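PDB 5FTZ: chitin binding protein, which is a copper-dependent AA10 lytic polysaccharide monooxygenase that probably cleaves chitin chains oxidatively. Local coordinates for residues R90-D95 with T156-G161. Residues are numbered along the deposited sequence; the frame is centred on the assembly and turned at random.
Sequences RHATTD and TVHDTG. With CU (copper (II) ion), chain C; CU (copper (II) ion), chain B.
A classic beta bulge, with Thr94 and Asp95 set against the single residue Thr156, joins the start of strand 93-100 to the end of the antiparallel strand 148-157, at the copper-bearing rim of the beta-sandwich of this AA10 enzyme. Two backbone hydrogen bonds frame the bulge, Thr94 N to Thr156 O at 2.9 Å and Thr156 N to Asp95 O at 3.0 Å. The pairing ends with a hydrogen bond from His158 N to Ala92 O (2.9 Å), the donor lying above the carbonyl plane. Thr93 and Val157 form a non-hydrogen-bonded pair with diverging side chains. With its OG1 anti to the carbonyl carbon (chi1 -66°), Thr93 donates a hydrogen bond from OG1 to His91 O at 2.8 Å, while its CG2 lies against Thr156 O; Trp155 NE1 is hydrogen-bonded to the same hydroxyl. An alanine in place of Thr93 would probably leave His91 O and Trp155 NE1 without their hydroxyl partner and open a gap beside Thr156 O. His91 NE2 and the amino nitrogen of His1 bind one copper, as in the histidine brace of these enzymes, and His91 CB rests on Val157 CG1. His158 NE2 and Asp159 OD2, with the same pair from the second subunit, bind another copper between the two subunits of the assembly. Ala92 CB touches His158 CB and approaches the imidazole obliquely near CD2, and a water in the ring plane links His158 ND1 (2.8 Å) to Thr94 OG1 (2.7 Å).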
loop_
_atom_site.group_PDB
_atom_site.type_symbol
_atom_site.label_atom_id
_atom_site.label_comp_id
_atom_site.label_asym_id
_atom_site.label_seq_id
_atom_site.Cartn_x
_atom_site.Cartn_y
_atom_site.Cartn_z
ATOM N N ARG A 90 -14.620 2.221 3.557
ATOM C CA ARG A 90 -14.061 2.359 2.182
ATOM C C ARG A 90 -12.537 2.091 2.079
ATOM O O ARG A 90 -11.722 2.991 1.851
ATOM C CB ARG A 90 -14.339 3.758 1.691
ATOM C CG ARG A 90 -15.821 4.017 1.446
ATOM C CD ARG A 90 -16.142 5.480 1.602
ATOM N NE ARG A 90 -15.412 6.288 0.661
ATOM C CZ ARG A 90 -15.440 7.611 0.639
ATOM N NH1 ARG A 90 -16.232 8.298 1.481
ATOM N NH2 ARG A 90 -14.690 8.241 -0.251
ATOM N N HIS A 91 -12.179 0.854 2.211
ATOM C CA HIS A 91 -10.763 0.513 2.339
ATOM C C HIS A 91 -10.045 0.712 1.023
ATOM O O HIS A 91 -10.655 0.580 -0.062
ATOM C CB HIS A 91 -10.624 -0.967 2.631
ATOM C CG HIS A 91 -11.297 -1.431 3.876
ATOM N ND1 HIS A 91 -11.003 -0.908 5.115
ATOM C CD2 HIS A 91 -12.270 -2.360 4.071
ATOM C CE1 HIS A 91 -11.741 -1.498 6.026
ATOM N NE2 HIS A 91 -12.531 -2.367 5.417
ATOM N N ALA A 92 -8.771 1.034 1.080
ATOM C CA ALA A 92 -7.876 0.963 -0.070
ATOM C C ALA A 92 -8.078 -0.409 -0.723
ATOM O O ALA A 92 -8.111 -1.437 -0.056
ATOM C CB ALA A 92 -6.428 1.140 0.346
ATOM N N THR A 93 -8.175 -0.418 -2.057
ATOM C CA THR A 93 -8.645 -1.556 -2.783
ATOM C C THR A 93 -7.628 -1.980 -3.833
ATOM O O THR A 93 -7.129 -1.132 -4.609
ATOM C CB THR A 93 -9.980 -1.184 -3.460
ATOM O OG1 THR A 93 -10.925 -0.961 -2.368
ATOM C CG2 THR A 93 -10.492 -2.296 -4.388
ATOM N N THR A 94 -7.426 -3.298 -3.956
ATOM C CA THR A 94 -6.630 -3.894 -5.000
ATOM C C THR A 94 -7.483 -4.058 -6.250
ATOM O O THR A 94 -7.139 -3.491 -7.284
ATOM C CB THR A 94 -6.061 -5.249 -4.575
ATOM O OG1 THR A 94 -5.215 -5.025 -3.447
ATOM C CG2 THR A 94 -5.267 -5.936 -5.672
ATOM N N ASP A 95 -8.596 -4.785 -6.199
ATOM C CA ASP A 95 -9.434 -4.974 -7.380
ATOM C C ASP A 95 -10.831 -5.470 -7.018
ATOM O O ASP A 95 -11.139 -5.792 -5.862
ATOM C CB ASP A 95 -8.776 -5.893 -8.414
ATOM C CG ASP A 95 -8.757 -7.309 -8.037
ATOM O OD1 ASP A 95 -9.112 -7.685 -6.949
ATOM O OD2 ASP A 95 -8.374 -8.116 -8.926
ATOM N N THR A 156 -11.163 -7.258 -3.283
ATOM C CA THR A 156 -9.916 -7.541 -2.586
ATOM C C THR A 156 -9.319 -6.272 -2.013
ATOM O O THR A 156 -9.165 -5.267 -2.714
ATOM C CB THR A 156 -8.930 -8.240 -3.485
ATOM O OG1 THR A 156 -9.491 -9.495 -3.939
ATOM C CG2 THR A 156 -7.589 -8.505 -2.769
ATOM N N VAL A 157 -9.017 -6.313 -0.714
ATOM C CA VAL A 157 -8.558 -5.138 0.001
ATOM C C VAL A 157 -7.032 -5.031 -0.022
ATOM O O VAL A 157 -6.337 -5.990 0.308
ATOM C CB VAL A 157 -9.102 -5.171 1.445
ATOM C CG1 VAL A 157 -8.606 -3.997 2.266
ATOM C CG2 VAL A 157 -10.652 -5.184 1.401
ATOM N N HIS A 158 -6.554 -3.862 -0.353
ATOM C CA HIS A 158 -5.124 -3.590 -0.457
ATOM C C HIS A 158 -4.420 -3.700 0.936
ATOM O O HIS A 158 -4.915 -3.257 1.935
ATOM C CB HIS A 158 -5.000 -2.187 -0.984
ATOM C CG HIS A 158 -3.590 -1.625 -1.027
ATOM N ND1 HIS A 158 -2.717 -1.837 -2.076
ATOM C CD2 HIS A 158 -3.011 -0.721 -0.212
ATOM C CE1 HIS A 158 -1.600 -1.150 -1.851
ATOM N NE2 HIS A 158 -1.761 -0.490 -0.728
ATOM N N ASP A 159 -3.227 -4.279 0.911
ATOM C CA ASP A 159 -2.375 -4.377 2.104
ATOM C C ASP A 159 -3.091 -5.108 3.213
ATOM O O ASP A 159 -3.011 -4.772 4.386
ATOM C CB ASP A 159 -1.867 -3.013 2.524
ATOM C CG ASP A 159 -0.756 -2.508 1.601
ATOM O OD1 ASP A 159 -0.323 -3.196 0.695
ATOM O OD2 ASP A 159 -0.302 -1.353 1.868
ATOM N N THR A 160 -3.773 -6.188 2.819
ATOM C CA THR A 160 -4.416 -7.111 3.750
ATOM C C THR A 160 -4.382 -8.456 3.085
ATOM O O THR A 160 -4.117 -8.637 1.871
ATOM C CB THR A 160 -5.907 -6.773 4.080
ATOM O OG1 THR A 160 -6.717 -7.158 2.940
ATOM C CG2 THR A 160 -6.074 -5.372 4.527
ATOM N N GLY A 161 -4.763 -9.432 3.912
ATOM C CA GLY A 161 -5.024 -10.782 3.417
ATOM C C GLY A 161 -6.494 -11.078 3.159
ATOM O O GLY A 161 -6.828 -12.249 3.041
HETATM CU CU CU C . -0.188 0.285 0.117
HETATM CU CU CU B . -14.061 -3.309 6.059
HETATM O O HOH W 1 -3.129 -3.537 -4.316
HETATM O O HOH W 2 -4.482 -7.130 -1.637
HETATM O O HOH W 3 -11.062 -9.333 -6.217
#